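Local coordinates for heat shock protein 16 (Schizosaccharomyces pombe, PDB 3W1Z) that probably acts as a stress-response chaperone that binds unfolded proteins, and assembles into a 16-mer whose subunits carry an alpha-crystallin domain, at the interface of chains A and B and the interface of chains A and C. Residues are numbered along the deposited sequence; one frame, centred on the assembly and turned at random. Chains: chain A/B/C, Heat shock protein 16.

Contact 1: the interface of chains A and B. Residues chain A 64, 71, 115-117, 124; chain B 140-143.
The C-terminal segment of chain B lies between two strands of chain A: B:Ile140 N donates to A:Val64 O at 2.8 Å in an antiparallel bridge to strand 62-67, and B:Lys143 N donates to A:Ala117 O, also at 2.8 Å, as B:Ile142 runs parallel to strand 116-120. A water between A:Val64 N and B:Ile140 O adds a further backbone link. On chain B the side chains come from the Ile-X-Ile motif of small heat shock proteins, here B:Ile140 and B:Ile142 with B:Ala141 between them. In B:Ile140, CG1 is anti to the carbonyl carbon (chi1 -58°), which sends the terminal CD1 inward to meet A:Ile115 CG2 at 3.6 Å and A:Val64 CG1 at 3.7 Å, and A:Leu71 CD1 touches the same methyl marginally, at 4.0 Å. The second branch, CG2, rests on A:Ala117 CB at 3.8 Å. A:Val64 divides its two methyls between the isoleucines, CG1 facing B:Ile140 and CG2 facing B:Ile142 CD1. The small A:Ala117 methyl is likewise shared, touching B:Ile142 CG1 at 3.9 Å. On its other branch, B:Ile142 CG2 meets A:Leu124 CD1 at 3.8 Å, the two side chains crossing nearly at right angles. B:Ala141 buries little surface. The site is the hydrophobic groove at an edge of the alpha-crystallin beta-sandwich, opened between strands 62-67 and 116-120 and bordered by A:Ile115, just before strand 116-120, with minor contributions from strands 70-77 and 123-129.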
loop_
_atom_site.group_PDB
_atom_site.type_symbol
_atom_site.label_atom_id
_atom_site.label_comp_id
_atom_site.label_asym_id
_atom_site.label_seq_id
_atom_site.Cartn_x
_atom_site.Cartn_y
_atom_site.Cartn_z
ATOM N N VAL A 64 -14.374 -44.482 11.490
ATOM C CA VAL A 64 -15.585 -44.322 10.699
ATOM C C VAL A 64 -16.753 -44.997 11.410
ATOM O O VAL A 64 -16.695 -46.189 11.715
ATOM C CB VAL A 64 -15.425 -44.963 9.308
ATOM C CG1 VAL A 64 -16.660 -44.712 8.464
ATOM C CG2 VAL A 64 -14.183 -44.430 8.612
ATOM N N LEU A 71 -23.154 -41.020 8.231
ATOM C CA LEU A 71 -21.772 -41.470 8.221
ATOM C C LEU A 71 -20.889 -40.414 8.871
ATOM O O LEU A 71 -20.812 -39.287 8.395
ATOM C CB LEU A 71 -21.307 -41.718 6.786
ATOM C CG LEU A 71 -19.897 -42.282 6.610
ATOM C CD1 LEU A 71 -19.849 -43.733 7.054
ATOM C CD2 LEU A 71 -19.434 -42.138 5.169
ATOM N N ILE A 115 -21.384 -52.156 4.468
ATOM C CA ILE A 115 -20.539 -50.966 4.322
ATOM C C ILE A 115 -19.055 -51.310 4.468
ATOM O O ILE A 115 -18.669 -52.036 5.387
ATOM C CB ILE A 115 -20.884 -49.879 5.361
ATOM C CG1 ILE A 115 -22.364 -49.511 5.287
ATOM C CG2 ILE A 115 -20.022 -48.637 5.158
ATOM C CD1 ILE A 115 -22.778 -48.479 6.305
ATOM N N GLU A 116 -18.222 -50.791 3.569
ATOM C CA GLU A 116 -16.777 -50.992 3.680
ATOM C C GLU A 116 -15.974 -49.692 3.568
ATOM O O GLU A 116 -16.430 -48.710 2.976
ATOM C CB GLU A 116 -16.278 -52.066 2.697
ATOM C CG GLU A 116 -16.933 -52.042 1.313
ATOM C CD GLU A 116 -16.801 -53.369 0.577
ATOM O OE1 GLU A 116 -17.121 -53.420 -0.631
ATOM O OE2 GLU A 116 -16.389 -54.364 1.212
ATOM N N ALA A 117 -14.786 -49.694 4.165
ATOM C CA ALA A 117 -13.894 -48.537 4.132
ATOM C C ALA A 117 -12.493 -48.985 3.723
ATOM O O ALA A 117 -12.005 -50.017 4.188
ATOM C CB ALA A 117 -13.862 -47.859 5.492
ATOM N N LEU A 124 -9.251 -41.907 1.880
ATOM C CA LEU A 124 -10.197 -42.850 2.458
ATOM C C LEU A 124 -11.439 -42.929 1.585
ATOM O O LEU A 124 -12.023 -41.913 1.234
ATOM C CB LEU A 124 -10.590 -42.416 3.870
ATOM C CG LEU A 124 -11.762 -43.174 4.498
ATOM C CD1 LEU A 124 -11.401 -44.634 4.730
ATOM C CD2 LEU A 124 -12.205 -42.512 5.792
ATOM N N ILE B 140 -17.137 -48.968 11.526
ATOM C CA ILE B 140 -16.600 -49.578 10.320
ATOM C C ILE B 140 -15.082 -49.645 10.385
ATOM O O ILE B 140 -14.413 -48.630 10.589
ATOM C CB ILE B 140 -17.029 -48.793 9.073
ATOM C CG1 ILE B 140 -18.557 -48.724 9.006
ATOM C CG2 ILE B 140 -16.459 -49.437 7.818
ATOM C CD1 ILE B 140 -19.085 -47.443 8.410
ATOM N N ALA B 141 -14.543 -50.848 10.222
ATOM C CA ALA B 141 -13.100 -51.042 10.193
ATOM C C ALA B 141 -12.567 -50.721 8.803
ATOM O O ALA B 141 -13.206 -51.032 7.797
ATOM C CB ALA B 141 -12.746 -52.465 10.586
ATOM N N ILE B 142 -11.396 -50.096 8.753
ATOM C CA ILE B 142 -10.824 -49.650 7.489
ATOM C C ILE B 142 -9.753 -50.605 6.982
ATOM O O ILE B 142 -8.780 -50.891 7.680
ATOM C CB ILE B 142 -10.214 -48.248 7.626
ATOM C CG1 ILE B 142 -11.226 -47.296 8.264
ATOM C CG2 ILE B 142 -9.756 -47.733 6.271
ATOM C CD1 ILE B 142 -10.590 -46.194 9.073
ATOM N N LYS B 143 -9.937 -51.095 5.761
ATOM C CA LYS B 143 -8.953 -51.967 5.135
ATOM C C LYS B 143 -7.799 -51.137 4.587
ATOM O O LYS B 143 -7.974 -50.351 3.656
ATOM C CB LYS B 143 -9.596 -52.785 4.012
ATOM C CG LYS B 143 -10.876 -53.508 4.410
ATOM C CD LYS B 143 -10.658 -54.395 5.626
ATOM C CE LYS B 143 -11.431 -53.879 6.832
ATOM N NZ LYS B 143 -10.732 -54.197 8.108
ATOM O OXT LYS B 143 -6.668 -51.230 5.063
HETATM O O HOH W 1 -13.094 -47.118 12.370
#

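Contact 2: the interface of chains A and C. Residues chain A 14-15, 72, 101-103; chain C 90-93.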
loop_
_atom_site.group_PDB
_atom_site.type_symbol
_atom_site.label_atom_id
_atom_site.label_comp_id
_atom_site.label_asym_id
_atom_site.label_seq_id
_atom_site.Cartn_x
_atom_site.Cartn_y
_atom_site.Cartn_z
ATOM N N ASN A 14 -19.434 -28.170 7.193
ATOM C CA ASN A 14 -18.724 -29.248 7.872
ATOM C C ASN A 14 -19.511 -30.549 7.909
ATOM O O ASN A 14 -18.935 -31.637 7.868
ATOM C CB ASN A 14 -18.337 -28.820 9.290
ATOM C CG ASN A 14 -17.561 -29.893 10.031
ATOM O OD1 ASN A 14 -16.354 -30.049 9.841
ATOM N ND2 ASN A 14 -18.252 -30.636 10.887
ATOM N N ASP A 15 -20.830 -30.433 7.991
ATOM C CA ASP A 15 -21.692 -31.605 8.031
ATOM C C ASP A 15 -22.649 -31.618 6.840
ATOM O O ASP A 15 -23.523 -30.761 6.720
ATOM C CB ASP A 15 -22.445 -31.668 9.358
ATOM C CG ASP A 15 -21.511 -31.659 10.555
ATOM O OD1 ASP A 15 -21.301 -30.576 11.139
ATOM O OD2 ASP A 15 -20.982 -32.734 10.908
ATOM N N THR A 72 -20.230 -40.776 9.964
ATOM C CA THR A 72 -19.312 -39.860 10.627
ATOM C C THR A 72 -17.873 -40.336 10.483
ATOM O O THR A 72 -17.532 -41.457 10.865
ATOM C CB THR A 72 -19.659 -39.672 12.117
ATOM O OG1 THR A 72 -20.791 -38.801 12.235
ATOM C CG2 THR A 72 -18.487 -39.061 12.869
ATOM N N SER A 101 -13.908 -33.871 12.736
ATOM C CA SER A 101 -15.061 -34.761 12.676
ATOM C C SER A 101 -16.078 -34.243 11.662
ATOM O O SER A 101 -16.560 -33.117 11.784
ATOM C CB SER A 101 -15.699 -34.911 14.058
ATOM O OG SER A 101 -16.823 -35.772 14.007
ATOM N N ARG A 102 -16.415 -35.061 10.670
ATOM C CA ARG A 102 -17.385 -34.646 9.657
ATOM C C ARG A 102 -18.501 -35.674 9.475
ATOM O O ARG A 102 -18.247 -36.878 9.401
ATOM C CB ARG A 102 -16.699 -34.353 8.317
ATOM C CG ARG A 102 -15.701 -33.201 8.368
ATOM C CD ARG A 102 -15.264 -32.759 6.975
ATOM N NE ARG A 102 -16.278 -31.953 6.300
ATOM C CZ ARG A 102 -16.190 -31.544 5.038
ATOM N NH1 ARG A 102 -15.134 -31.873 4.307
ATOM N NH2 ARG A 102 -17.160 -30.813 4.504
ATOM N N THR A 103 -19.736 -35.185 9.409
ATOM C CA THR A 103 -20.901 -36.048 9.255
ATOM C C THR A 103 -21.608 -35.815 7.921
ATOM O O THR A 103 -21.886 -34.681 7.537
ATOM C CB THR A 103 -21.904 -35.861 10.417
ATOM O OG1 THR A 103 -21.370 -36.453 11.608
ATOM C CG2 THR A 103 -23.241 -36.516 10.094
ATOM N N GLN C 90 -22.014 -37.399 16.728
ATOM C CA GLN C 90 -21.927 -36.032 16.223
ATOM C C GLN C 90 -22.841 -35.840 15.020
ATOM O O GLN C 90 -22.910 -36.693 14.134
ATOM C CB GLN C 90 -20.490 -35.655 15.857
ATOM C CG GLN C 90 -20.334 -34.198 15.424
ATOM C CD GLN C 90 -19.782 -34.057 14.019
ATOM O OE1 GLN C 90 -18.786 -34.684 13.669
ATOM N NE2 GLN C 90 -20.433 -33.233 13.205
ATOM N N ARG C 91 -23.544 -34.715 15.002
ATOM C CA ARG C 91 -24.447 -34.379 13.913
ATOM C C ARG C 91 -24.011 -33.068 13.270
ATOM O O ARG C 91 -23.673 -33.027 12.091
ATOM C CB ARG C 91 -25.888 -34.295 14.413
ATOM C CG ARG C 91 -26.456 -35.636 14.858
ATOM C CD ARG C 91 -26.441 -36.640 13.714
ATOM N NE ARG C 91 -26.940 -37.952 14.115
ATOM C CZ ARG C 91 -26.166 -38.967 14.487
ATOM N NH1 ARG C 91 -24.847 -38.825 14.510
ATOM N NH2 ARG C 91 -26.709 -40.126 14.835
ATOM N N TRP C 92 -24.046 -31.999 14.057
ATOM C CA TRP C 92 -23.631 -30.679 13.604
ATOM C C TRP C 92 -22.532 -30.158 14.524
ATOM O O TRP C 92 -22.708 -30.138 15.740
ATOM C CB TRP C 92 -24.833 -29.735 13.644
ATOM C CG TRP C 92 -24.606 -28.416 12.988
ATOM C CD1 TRP C 92 -24.218 -27.256 13.591
ATOM C CD2 TRP C 92 -24.767 -28.112 11.600
ATOM N NE1 TRP C 92 -24.122 -26.249 12.662
ATOM C CE2 TRP C 92 -24.454 -26.750 11.428
ATOM C CE3 TRP C 92 -25.145 -28.863 10.481
ATOM C CZ2 TRP C 92 -24.503 -26.121 10.188
ATOM C CZ3 TRP C 92 -25.193 -28.237 9.249
ATOM C CH2 TRP C 92 -24.875 -26.880 9.112
ATOM N N SER C 93 -21.394 -29.747 13.967
ATOM C CA SER C 93 -20.332 -29.209 14.816
ATOM C C SER C 93 -19.824 -27.836 14.388
ATOM O O SER C 93 -19.167 -27.692 13.357
ATOM C CB SER C 93 -19.151 -30.179 14.837
ATOM O OG SER C 93 -17.922 -29.473 14.875
#
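A:Asp15 OD1, one carboxylate oxygen, accepts from C:Ser93 N across the interface at 2.9 Å and from A:Asn14 ND2 within its own chain at 3.1 Å. The two donors come from opposite faces of the carboxylate, the C:Ser93 backbone N-H on the syn side and the A:Asn14 side-chain amide well above the plane. In this alpha-crystallin domain protein, A:Asp15 belongs to the N-terminal segment and meets the short strand 90-93 of a neighbouring subunit. Its other oxygen, OD2, is also held from both faces: A:Thr103 N reaches the anti side at 3.1 Å, and C:Gln90 NE2 the syn side over a separation modelled too short to be trusted in detail. The A:Asp15 and C:Gln90 side chains come tip to tip, their carboxylate and amide planes turned 66° apart. C:Gln90 starts with CG anti to the backbone N (chi1 -176°) and then bends at chi2, bringing its amide in against A:Asp15. An alanine in place of A:Asp15 would probably leave C:Ser93 N and A:Thr103 N without this acceptor, and give the C:Gln90 amide more freedom to turn. Alongside, A:Thr103 OG1 donates to C:Gln90 O at 3.0 Å from above the carbonyl plane, while C:Arg91 NH1 grips the same oxygen from the opposite face at 2.9 Å. A:Thr72 OG1 pairs with A:Thr103 OG1 and probably helps to position it. The N-terminal segment is tied to strand 98-105 by A:Asn14, whose ND2 also donates to A:Ser101 O at 3.1 Å, in the carbonyl plane, and whose own O accepts from A:Arg102 NE. A:Asp15 OD1 lies over the rim of the C:Trp92 ring, on one face.

About 16 Å separates the C-alpha centres of contact 1 and contact 2. Both touch strand 70-77 of chain A slightly, at the consecutive residues A:Leu71 and A:Thr72: the leucine belongs to the hydrophobic groove and the threonine to the polar patch. Contact 1 receives a C-terminal tail and is mainly apolar, whereas contact 2 joins an N-terminal segment and strand 98-105 to strand 90-93 of another subunit through polar groups. One subunit thus engages two different neighbours at nearby but separate sites, which is likely to help link subunits into the 16-mer.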